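Local coordinates for protein mevalonate diphosphate decarboxylase (Legionella pneumophila, PDB 3LTO) that probably decarboxylates mevalonate diphosphate at the expense of ATP, a step in making isoprenoid lipid precursors, at residues A[15-20]-A[194-199]; A[206-211]-A[239-244]; A[53-58]-A[65-70]; A[80-85]-A[143-148]. One frame throughout, in Å; residues are numbered along the deposited sequence.

Interaction 1 (A[15-20]-A[194-199]); sequences KYMGKK and VAHKLV. With SO4 (sulfate ion), chain C; SO4 (sulfate ion), chain D.
G18 and H196 bring the two backbones to a CA–CA distance of 6.0 Å, where a type I' turn from Y16 to K19 meets helix 192-198. M17 O stands over one face of the H196 imidazole, offset toward the rim and 3.1 Å from H196 CG, with G18 N farther above the same face. Selenomethionine M17 adds an apolar touch, its CG 3.7 Å from H196 CD2, before the chain bends away toward M242 and L245 of helix 228-247. M17 O makes no hydrogen bond to the imidazole; instead a water donates to it (2.9 Å from M17 O) and also to H196 O. Segment 15-20 also contacts two sulfates. One takes a nearly straight bond from Y16 N to its O1 (2.7 Å, 176°) and a second from M17 N; R152 and S149 bind it too. With CG anti to the backbone N (chi1 155°), Y16 has G18 N over the centre of one ring face and sends its hydroxyl to O1 of the other sulfate (Y16 OH to O1, 2.6 Å), which K20 NZ also binds. The contact thus joins a loop of the N-terminal family region to a helix of the C-terminal one through a ring face and a water, without a direct hydrogen bond. The sulfates probably come from the crystallisation liquor, yet their sites are consistent with a pocket for a phosphorylated substrate.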
# COMPACT_ATOMS: atom_id res chain seq x y z
N LYS A 15 -15.75 -4.62 7.36
CA LYS A 15 -14.84 -5.67 7.82
C LYS A 15 -13.68 -6.11 6.93
O LYS A 15 -13.84 -6.32 5.73
CB LYS A 15 -15.64 -6.94 8.15
CG LYS A 15 -16.95 -6.73 8.91
CD LYS A 15 -16.73 -6.19 10.30
CE LYS A 15 -18.04 -6.11 11.06
NZ LYS A 15 -17.86 -5.52 12.43
N TYR A 16 -12.51 -6.26 7.54
CA TYR A 16 -11.32 -6.75 6.87
C TYR A 16 -11.53 -8.26 6.81
O TYR A 16 -11.42 -8.88 5.76
CB TYR A 16 -10.07 -6.42 7.69
CG TYR A 16 -8.90 -7.34 7.43
CD1 TYR A 16 -8.45 -7.61 6.14
CD2 TYR A 16 -8.23 -7.93 8.50
CE1 TYR A 16 -7.36 -8.45 5.92
CE2 TYR A 16 -7.15 -8.77 8.29
CZ TYR A 16 -6.72 -9.03 7.00
OH TYR A 16 -5.67 -9.90 6.82
N MSE A 17 -11.82 -8.84 7.97
CA MSE A 17 -12.12 -10.26 8.11
C MSE A 17 -10.97 -11.24 7.83
O MSE A 17 -11.20 -12.43 7.64
CB MSE A 17 -13.32 -10.63 7.24
CG MSE A 17 -14.09 -11.83 7.73
SE MSE A 17 -15.47 -12.36 6.48
CE MSE A 17 -16.18 -10.62 6.12
N GLY A 18 -9.75 -10.73 7.80
CA GLY A 18 -8.62 -11.61 7.54
C GLY A 18 -8.58 -12.12 6.11
O GLY A 18 -7.82 -13.04 5.80
N LYS A 19 -9.40 -11.54 5.24
CA LYS A 19 -9.41 -11.95 3.85
C LYS A 19 -8.25 -11.19 3.20
O LYS A 19 -8.33 -9.99 2.98
CB LYS A 19 -10.75 -11.56 3.20
CG LYS A 19 -11.01 -12.23 1.85
CD LYS A 19 -12.46 -12.09 1.42
CE LYS A 19 -12.64 -12.51 -0.03
NZ LYS A 19 -11.78 -11.68 -0.95
N LYS A 20 -7.17 -11.90 2.90
CA LYS A 20 -6.00 -11.27 2.32
C LYS A 20 -5.33 -12.12 1.25
O LYS A 20 -5.56 -13.33 1.17
CB LYS A 20 -4.99 -10.96 3.43
CG LYS A 20 -4.53 -12.20 4.19
CD LYS A 20 -3.59 -11.87 5.33
CE LYS A 20 -3.11 -13.13 6.03
NZ LYS A 20 -2.27 -12.84 7.23
N VAL A 194 -10.10 -18.72 13.47
CA VAL A 194 -10.56 -19.90 12.75
C VAL A 194 -11.78 -19.62 11.87
O VAL A 194 -11.88 -20.14 10.76
CB VAL A 194 -10.90 -21.05 13.74
CG1 VAL A 194 -11.60 -22.19 13.00
CG2 VAL A 194 -9.62 -21.56 14.39
N ALA A 195 -12.69 -18.79 12.37
CA ALA A 195 -13.90 -18.45 11.62
C ALA A 195 -13.51 -17.82 10.29
O ALA A 195 -14.13 -18.07 9.26
CB ALA A 195 -14.76 -17.47 12.42
N HIS A 196 -12.46 -17.00 10.32
CA HIS A 196 -11.97 -16.33 9.12
C HIS A 196 -11.49 -17.35 8.09
O HIS A 196 -11.49 -17.08 6.89
CB HIS A 196 -10.84 -15.38 9.48
CG HIS A 196 -11.28 -14.17 10.25
ND1 HIS A 196 -10.39 -13.31 10.86
CD2 HIS A 196 -12.51 -13.66 10.48
CE1 HIS A 196 -11.06 -12.33 11.44
NE2 HIS A 196 -12.35 -12.52 11.22
N LYS A 197 -11.07 -18.51 8.57
CA LYS A 197 -10.60 -19.58 7.70
C LYS A 197 -11.78 -20.37 7.14
O LYS A 197 -11.87 -20.63 5.94
CB LYS A 197 -9.70 -20.55 8.47
CG LYS A 197 -8.38 -19.98 8.99
CD LYS A 197 -7.41 -19.65 7.86
CE LYS A 197 -5.95 -19.72 8.34
NZ LYS A 197 -5.67 -18.85 9.53
N LEU A 198 -12.70 -20.74 8.02
CA LEU A 198 -13.86 -21.53 7.62
C LEU A 198 -14.75 -20.91 6.55
O LEU A 198 -15.29 -21.62 5.71
CB LEU A 198 -14.71 -21.87 8.85
CG LEU A 198 -14.00 -22.71 9.91
CD1 LEU A 198 -14.90 -22.89 11.13
CD2 LEU A 198 -13.63 -24.06 9.32
N VAL A 199 -14.88 -19.59 6.57
CA VAL A 199 -15.73 -18.90 5.60
C VAL A 199 -15.32 -19.03 4.14
O VAL A 199 -16.07 -18.62 3.25
CB VAL A 199 -15.88 -17.40 5.94
CG1 VAL A 199 -16.71 -17.24 7.19
CG2 VAL A 199 -14.51 -16.77 6.14
S SO4 C . -12.09 -6.78 11.25
O1 SO4 C . -12.28 -5.74 10.22
O2 SO4 C . -10.97 -6.38 12.10
O3 SO4 C . -13.32 -6.89 12.04
O4 SO4 C . -11.78 -8.08 10.65
S SO4 D . -4.53 -11.64 9.79
O1 SO4 D . -4.08 -10.69 8.76
O2 SO4 D . -4.09 -11.19 11.12
O3 SO4 D . -6.00 -11.73 9.77
O4 SO4 D . -3.96 -12.97 9.51
O HOH W 1 -11.46 -14.69 5.86

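Interaction 2 (A[206-211]-A[239-244]); sequences ETRSER and FLDMHQ
R211 grips the carboxylate of D241 side-on, with NE 2.6 Å from OD2 of D241 and NH2 3.0 Å from its OD1. The NH2 bond uses the syn lone pair of OD1, while NE reaches OD2 on the syn side but 33° out of the carboxylate plane; the two planar groups are clearly tilted against each other. R208 NH1 comes to the same OD2 from the opposite face, 3.1 Å away, and its guanidinium stands almost perpendicular (88°) to the carboxylate. OD2 therefore takes two salt bridges, one from each arginine. The other terminal nitrogen, R211 NH1, donates to T207 OG1 at 2.6 Å within the guanidinium plane, and R211 NH2 also bonds F204 O, so the group's rotation is well fixed. T207 is the N-cap residue of helix 208-224, and the three-residue network ties the first turn of this helix to the second half of helix 228-247, a helical pair in the C-terminal family region. R208 and R211, three residues apart, flank D241, whose CG is anti to its backbone N and points toward helix 208-224. The bend of R208 at chi2 (54°) brings NH1 to the carboxylate; its NH2 makes a further salt bridge, to E238 one turn earlier on the acid's helix. R208 CA lies over one face of the R211 guanidinium, and both arginine side chains touch L245.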
# COMPACT_ATOMS: atom_id res chain seq x y z
N GLU A 206 -16.34 -15.73 -2.18
CA GLU A 206 -15.69 -15.27 -3.41
C GLU A 206 -16.03 -13.83 -3.78
O GLU A 206 -15.17 -13.08 -4.25
CB GLU A 206 -16.10 -16.20 -4.56
CG GLU A 206 -17.63 -16.34 -4.65
CD GLU A 206 -18.07 -17.38 -5.66
OE1 GLU A 206 -17.85 -17.16 -6.87
OE2 GLU A 206 -18.63 -18.42 -5.25
N THR A 207 -17.29 -13.45 -3.57
CA THR A 207 -17.78 -12.12 -3.90
C THR A 207 -17.87 -11.15 -2.71
O THR A 207 -18.37 -10.03 -2.84
CB THR A 207 -19.18 -12.22 -4.52
OG1 THR A 207 -20.04 -12.91 -3.61
CG2 THR A 207 -19.13 -12.99 -5.86
N ARG A 208 -17.39 -11.60 -1.55
CA ARG A 208 -17.42 -10.82 -0.32
C ARG A 208 -16.72 -9.45 -0.36
O ARG A 208 -17.25 -8.45 0.13
CB ARG A 208 -16.86 -11.69 0.82
CG ARG A 208 -16.50 -10.96 2.09
CD ARG A 208 -17.63 -10.12 2.65
NE ARG A 208 -17.08 -9.13 3.57
CZ ARG A 208 -17.67 -7.99 3.92
NH1 ARG A 208 -18.86 -7.67 3.43
NH2 ARG A 208 -17.04 -7.16 4.74
N SER A 209 -15.53 -9.38 -0.96
CA SER A 209 -14.80 -8.13 -1.04
C SER A 209 -15.49 -7.11 -1.95
O SER A 209 -15.44 -5.91 -1.70
CB SER A 209 -13.37 -8.38 -1.51
OG SER A 209 -12.66 -9.15 -0.55
N GLU A 210 -16.14 -7.59 -3.01
CA GLU A 210 -16.85 -6.67 -3.91
C GLU A 210 -17.94 -5.95 -3.12
O GLU A 210 -18.11 -4.74 -3.25
CB GLU A 210 -17.49 -7.44 -5.07
CG GLU A 210 -16.53 -7.79 -6.19
CD GLU A 210 -16.97 -9.03 -6.96
OE1 GLU A 210 -18.17 -9.15 -7.28
OE2 GLU A 210 -16.11 -9.88 -7.24
N ARG A 211 -18.68 -6.71 -2.31
CA ARG A 211 -19.74 -6.12 -1.51
C ARG A 211 -19.19 -5.15 -0.46
O ARG A 211 -19.77 -4.08 -0.23
CB ARG A 211 -20.55 -7.22 -0.81
CG ARG A 211 -21.33 -8.13 -1.76
CD ARG A 211 -22.37 -8.96 -1.01
NE ARG A 211 -21.77 -9.92 -0.09
CZ ARG A 211 -21.13 -11.02 -0.46
NH1 ARG A 211 -21.02 -11.32 -1.75
NH2 ARG A 211 -20.63 -11.85 0.45
N PHE A 239 -22.34 -6.35 8.64
CA PHE A 239 -22.07 -7.43 9.59
C PHE A 239 -22.94 -8.67 9.36
O PHE A 239 -22.50 -9.79 9.60
CB PHE A 239 -22.17 -6.93 11.05
CG PHE A 239 -23.57 -6.89 11.62
CD1 PHE A 239 -24.15 -8.03 12.18
CD2 PHE A 239 -24.28 -5.70 11.65
CE1 PHE A 239 -25.42 -7.98 12.76
CE2 PHE A 239 -25.55 -5.63 12.23
CZ PHE A 239 -26.12 -6.78 12.79
N LEU A 240 -24.15 -8.47 8.87
CA LEU A 240 -25.02 -9.61 8.59
C LEU A 240 -24.44 -10.42 7.42
O LEU A 240 -24.55 -11.64 7.38
CB LEU A 240 -26.45 -9.15 8.29
CG LEU A 240 -27.22 -8.65 9.51
CD1 LEU A 240 -28.62 -8.20 9.12
CD2 LEU A 240 -27.30 -9.76 10.54
N ASP A 241 -23.79 -9.72 6.50
CA ASP A 241 -23.16 -10.35 5.34
C ASP A 241 -22.13 -11.33 5.88
O ASP A 241 -22.17 -12.53 5.58
CB ASP A 241 -22.45 -9.29 4.49
CG ASP A 241 -21.82 -9.87 3.23
OD1 ASP A 241 -21.74 -11.11 3.09
OD2 ASP A 241 -21.40 -9.07 2.38
N MSE A 242 -21.21 -10.81 6.68
CA MSE A 242 -20.17 -11.64 7.25
C MSE A 242 -20.74 -12.84 8.00
O MSE A 242 -20.33 -13.96 7.76
CB MSE A 242 -19.28 -10.84 8.20
CG MSE A 242 -18.21 -11.67 8.89
SE MSE A 242 -16.86 -10.64 9.82
CE MSE A 242 -17.82 -10.24 11.42
N HIS A 243 -21.69 -12.60 8.90
CA HIS A 243 -22.26 -13.70 9.65
C HIS A 243 -22.96 -14.73 8.78
O HIS A 243 -22.97 -15.90 9.12
CB HIS A 243 -23.18 -13.17 10.77
CG HIS A 243 -22.42 -12.67 11.96
ND1 HIS A 243 -22.25 -13.42 13.10
CD2 HIS A 243 -21.70 -11.54 12.14
CE1 HIS A 243 -21.45 -12.78 13.93
NE2 HIS A 243 -21.10 -11.64 13.37
N GLN A 244 -23.53 -14.30 7.66
CA GLN A 244 -24.17 -15.26 6.77
C GLN A 244 -23.09 -16.21 6.24
O GLN A 244 -23.36 -17.37 5.95
CB GLN A 244 -24.86 -14.56 5.60
CG GLN A 244 -25.34 -15.53 4.53
CD GLN A 244 -26.29 -14.90 3.52
OE1 GLN A 244 -27.47 -15.27 3.44
NE2 GLN A 244 -25.79 -13.94 2.74

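Interaction 3 (A[53-58]-A[65-70]); sequences DIWEPL and EFNLSV
P57 and E65 share the direct backbone bond of this contact: E65 N donates to P57 O at 3.0 Å and 169°, from above the carbonyl plane. Two waters add to it. One donates to both P57 O and E65 O; the other bridges L58 O and E65 OE1 (2.8 Å from OE1). Within 65-70, N67 OD1 accepts from S69 N at 2.9 Å, an Asx turn, and weakly from S69 OG, while N67 ND2 makes a weak, long bond to E65 OE2; the amide is held chiefly through OD1. The apolar contact is that of P57 CG, 3.9 Å from N67 CB. S69 OG meets the edge of the W55 indole at CZ3 (3.6 Å), near the ring plane; N67 ND2 approaches W55 CH2 obliquely at 3.8 Å, ring and amide planes 71° apart. P57 CD sits over the centre of one face of the same indole. The contact closes a short surface excursion between strand 54-55, which runs parallel to strand 93-99, and helix 71-87; W55 NE1 bonds S97 OG of strand 93-99, and the indole also meets F76 and I77 of the helix.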
# COMPACT_ATOMS: atom_id res chain seq x y z
N ASP A 53 11.76 -15.77 24.81
CA ASP A 53 10.71 -14.98 25.44
C ASP A 53 9.74 -15.86 26.22
O ASP A 53 9.61 -17.06 25.95
CB ASP A 53 9.94 -14.21 24.38
CG ASP A 53 10.85 -13.44 23.45
OD1 ASP A 53 11.74 -12.74 23.95
OD2 ASP A 53 10.66 -13.54 22.22
N ILE A 54 9.08 -15.26 27.20
CA ILE A 54 8.09 -15.97 27.99
C ILE A 54 6.87 -15.07 28.07
O ILE A 54 7.00 -13.86 28.31
CB ILE A 54 8.59 -16.25 29.42
CG1 ILE A 54 9.77 -17.22 29.39
CG2 ILE A 54 7.46 -16.80 30.26
CD1 ILE A 54 10.32 -17.55 30.76
N TRP A 55 5.69 -15.64 27.86
CA TRP A 55 4.45 -14.88 27.91
C TRP A 55 3.64 -15.21 29.16
O TRP A 55 3.25 -16.36 29.39
CB TRP A 55 3.60 -15.16 26.67
CG TRP A 55 2.31 -14.39 26.67
CD1 TRP A 55 2.17 -13.04 26.77
CD2 TRP A 55 0.99 -14.93 26.54
NE1 TRP A 55 0.84 -12.70 26.71
CE2 TRP A 55 0.09 -13.83 26.57
CE3 TRP A 55 0.47 -16.22 26.40
CZ2 TRP A 55 -1.29 -13.99 26.46
CZ3 TRP A 55 -0.91 -16.38 26.29
CH2 TRP A 55 -1.77 -15.27 26.33
N GLU A 56 3.38 -14.19 29.97
CA GLU A 56 2.61 -14.36 31.19
C GLU A 56 1.51 -13.34 31.25
O GLU A 56 1.69 -12.25 31.78
CB GLU A 56 3.52 -14.23 32.41
CG GLU A 56 2.80 -14.27 33.74
CD GLU A 56 3.74 -14.00 34.90
OE1 GLU A 56 4.64 -13.15 34.72
OE2 GLU A 56 3.59 -14.61 35.98
N PRO A 57 0.34 -13.66 30.68
CA PRO A 57 -0.78 -12.72 30.70
C PRO A 57 -1.16 -12.43 32.16
O PRO A 57 -1.01 -13.30 33.02
CB PRO A 57 -1.86 -13.46 29.93
CG PRO A 57 -1.59 -14.90 30.29
CD PRO A 57 -0.08 -14.97 30.15
N LEU A 58 -1.65 -11.23 32.42
CA LEU A 58 -2.03 -10.84 33.78
C LEU A 58 -3.44 -10.27 33.82
O LEU A 58 -3.95 -9.78 32.80
CB LEU A 58 -1.06 -9.78 34.32
CG LEU A 58 0.45 -10.08 34.35
CD1 LEU A 58 1.20 -8.84 34.81
CD2 LEU A 58 0.73 -11.25 35.29
N GLU A 65 -2.83 -14.50 35.01
CA GLU A 65 -4.10 -14.96 34.50
C GLU A 65 -3.95 -16.44 34.14
O GLU A 65 -2.89 -16.86 33.66
CB GLU A 65 -4.49 -14.16 33.25
CG GLU A 65 -5.81 -14.57 32.61
CD GLU A 65 -6.12 -13.72 31.39
OE1 GLU A 65 -6.24 -12.48 31.54
OE2 GLU A 65 -6.24 -14.28 30.29
N PHE A 66 -4.99 -17.22 34.41
CA PHE A 66 -4.94 -18.64 34.11
C PHE A 66 -5.26 -18.75 32.63
O PHE A 66 -6.39 -18.49 32.21
CB PHE A 66 -5.97 -19.41 34.95
CG PHE A 66 -5.85 -20.90 34.84
CD1 PHE A 66 -6.35 -21.58 33.75
CD2 PHE A 66 -5.22 -21.63 35.85
CE1 PHE A 66 -6.23 -22.97 33.65
CE2 PHE A 66 -5.10 -23.02 35.77
CZ PHE A 66 -5.60 -23.69 34.66
N ASN A 67 -4.26 -19.13 31.85
CA ASN A 67 -4.40 -19.24 30.40
C ASN A 67 -3.55 -20.40 29.91
O ASN A 67 -2.33 -20.43 30.12
CB ASN A 67 -3.92 -17.93 29.77
CG ASN A 67 -4.38 -17.77 28.33
OD1 ASN A 67 -4.22 -18.66 27.51
ND2 ASN A 67 -4.95 -16.61 28.03
N LEU A 68 -4.19 -21.37 29.25
CA LEU A 68 -3.49 -22.53 28.72
C LEU A 68 -3.48 -22.53 27.19
O LEU A 68 -3.41 -23.59 26.57
CB LEU A 68 -4.16 -23.82 29.24
CG LEU A 68 -3.76 -24.41 30.61
CD1 LEU A 68 -3.42 -23.31 31.59
CD2 LEU A 68 -4.89 -25.28 31.13
N SER A 69 -3.54 -21.35 26.59
CA SER A 69 -3.57 -21.25 25.13
C SER A 69 -2.22 -21.49 24.49
O SER A 69 -1.19 -21.02 24.96
CB SER A 69 -4.05 -19.88 24.68
OG SER A 69 -2.99 -18.94 24.75
N VAL A 70 -2.25 -22.22 23.39
CA VAL A 70 -1.04 -22.51 22.66
C VAL A 70 -1.02 -21.58 21.46
O VAL A 70 -0.04 -20.87 21.23
CB VAL A 70 -1.04 -23.98 22.20
CG1 VAL A 70 -0.01 -24.18 21.10
CG2 VAL A 70 -0.75 -24.89 23.38
O HOH W 2 -0.45 -16.00 33.30
O HOH W 3 -4.55 -10.74 30.10

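Interaction 4 (A[80-85]-A[143-148]); sequences LVRLKE and SRLGSG. With SO4 (sulfate ion), chain D.
R82 and L145 carry most of this contact, with G146 adding a smaller share. The aliphatic part of R82 passes across the leucine's root: CD lies 3.6 Å from L145 CB and NE is only slightly farther off, while L145 CD1 reaches the same CD at 4.0 Å. R82 leaves helix 71-87 with CG anti to the backbone N and then bends at chi3 (-55°), which turns the guanidinium over the backbone of 145-146. L145 O ends up over one guanidinium face, offset toward the rim and 3.5 Å from R82 NH1. No hydrogen bond forms there, for the N-H bonds lie in the plane of the group and the oxygen lies above it; R82 NH1 instead donates to H79 ND1, one turn earlier on its own helix. G146 completes the contact with its CA 3.7 Å from R82 NH1, and its carbonyl is bonded by R75 of the same helix. In 143-148, S143 O accepts from both G146 N and S147 N. Just beyond, G148 N donates to O2 of a sulfate, probably from the crystallisation liquor, at 2.8 Å, and R144 NH1 to its O1 at 2.7 Å, near the guanidinium plane. Helix 71-87 thus packs behind a glycine- and serine-rich anion-binding loop, an arrangement consistent with the diphosphate site of this decarboxylase family in its S5-like N-terminal domain.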
# COMPACT_ATOMS: atom_id res chain seq x y z
N LEU A 80 6.93 -10.92 18.82
CA LEU A 80 8.03 -10.27 19.51
C LEU A 80 9.32 -10.65 18.79
O LEU A 80 10.16 -9.80 18.53
CB LEU A 80 8.11 -10.70 20.98
CG LEU A 80 9.31 -10.10 21.75
CD1 LEU A 80 9.27 -8.58 21.57
CD2 LEU A 80 9.27 -10.47 23.24
N VAL A 81 9.46 -11.94 18.47
CA VAL A 81 10.65 -12.42 17.77
C VAL A 81 10.81 -11.62 16.49
O VAL A 81 11.90 -11.14 16.16
CB VAL A 81 10.51 -13.93 17.41
CG1 VAL A 81 11.63 -14.36 16.47
CG2 VAL A 81 10.54 -14.77 18.69
N ARG A 82 9.70 -11.48 15.77
CA ARG A 82 9.67 -10.73 14.53
C ARG A 82 10.19 -9.32 14.77
O ARG A 82 11.00 -8.81 14.00
CB ARG A 82 8.22 -10.68 14.00
CG ARG A 82 7.98 -9.72 12.84
CD ARG A 82 6.53 -9.77 12.35
NE ARG A 82 6.15 -11.13 11.98
CZ ARG A 82 5.21 -11.84 12.59
NH1 ARG A 82 4.51 -11.33 13.60
NH2 ARG A 82 4.99 -13.10 12.21
N LEU A 83 9.73 -8.70 15.85
CA LEU A 83 10.16 -7.34 16.16
C LEU A 83 11.63 -7.29 16.55
O LEU A 83 12.35 -6.37 16.15
CB LEU A 83 9.28 -6.75 17.28
CG LEU A 83 7.80 -6.62 16.89
CD1 LEU A 83 6.99 -6.10 18.06
CD2 LEU A 83 7.66 -5.70 15.69
N LYS A 84 12.10 -8.28 17.29
CA LYS A 84 13.49 -8.32 17.70
C LYS A 84 14.41 -8.47 16.50
O LYS A 84 15.48 -7.86 16.43
CB LYS A 84 13.73 -9.46 18.69
CG LYS A 84 13.05 -9.26 20.03
CD LYS A 84 13.47 -10.32 21.03
CE LYS A 84 13.09 -11.73 20.57
NZ LYS A 84 13.42 -12.72 21.63
N GLU A 85 13.98 -9.29 15.54
CA GLU A 85 14.78 -9.50 14.34
C GLU A 85 14.81 -8.22 13.51
O GLU A 85 15.83 -7.89 12.90
CB GLU A 85 14.21 -10.66 13.53
CG GLU A 85 14.10 -11.93 14.35
CD GLU A 85 13.50 -13.10 13.59
OE1 GLU A 85 12.56 -12.88 12.79
OE2 GLU A 85 13.97 -14.23 13.80
N SER A 143 3.03 -4.16 13.19
CA SER A 143 1.96 -4.75 13.98
C SER A 143 1.03 -5.54 13.06
O SER A 143 0.49 -6.57 13.44
CB SER A 143 1.19 -3.66 14.72
OG SER A 143 0.41 -4.20 15.77
N ARG A 144 0.86 -5.03 11.85
CA ARG A 144 0.00 -5.65 10.85
C ARG A 144 0.34 -7.13 10.66
O ARG A 144 -0.55 -7.95 10.43
CB ARG A 144 0.13 -4.89 9.52
CG ARG A 144 -0.00 -5.73 8.25
CD ARG A 144 -1.44 -6.07 7.96
NE ARG A 144 -1.61 -7.00 6.85
CZ ARG A 144 -2.08 -8.24 6.99
NH1 ARG A 144 -2.41 -8.69 8.19
NH2 ARG A 144 -2.28 -9.00 5.92
N LEU A 145 1.62 -7.47 10.77
CA LEU A 145 2.10 -8.83 10.56
C LEU A 145 1.73 -9.86 11.63
O LEU A 145 1.78 -11.06 11.38
CB LEU A 145 3.62 -8.81 10.37
CG LEU A 145 4.00 -7.87 9.22
CD1 LEU A 145 5.49 -7.64 9.19
CD2 LEU A 145 3.52 -8.48 7.91
N GLY A 146 1.38 -9.39 12.82
CA GLY A 146 0.98 -10.30 13.87
C GLY A 146 -0.54 -10.35 13.93
O GLY A 146 -1.13 -11.39 14.22
N SER A 147 -1.18 -9.22 13.66
CA SER A 147 -2.63 -9.11 13.67
C SER A 147 -3.09 -8.03 12.70
O SER A 147 -2.83 -6.85 12.89
CB SER A 147 -3.13 -8.76 15.08
OG SER A 147 -4.41 -8.16 15.02
N GLY A 148 -3.79 -8.46 11.65
CA GLY A 148 -4.28 -7.52 10.67
C GLY A 148 -5.02 -6.35 11.27
O GLY A 148 -4.71 -5.19 10.99
S SO4 D . -4.53 -11.64 9.79
O1 SO4 D . -4.08 -10.69 8.76
O2 SO4 D . -4.09 -11.19 11.12
O3 SO4 D . -6.00 -11.73 9.77
O4 SO4 D . -3.96 -12.97 9.51

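How the interactions relate
Interaction 2 is buried and dominated by salt bridges; interaction 1 is partly buried and joins the two family regions; interaction 4, also partly buried, is van der Waals, with a guanidinium over a carbonyl; interaction 3 lies at the surface, one backbone bond supplemented by waters. Interactions 1 and 4 meet at one sulfate, bound by Y16 and K20 of the first and by R144 and G148 of the second. Interactions 1 and 2 touch as well: K19 NZ lies 2.7 Å from S209 OG, and M17 packs on R208 and M242. D53 of interaction 3 salt-bridges K84 on helix 71-87, which carries one side of interaction 4. Interactions 2 and 3 lie about 34 Å apart between centres.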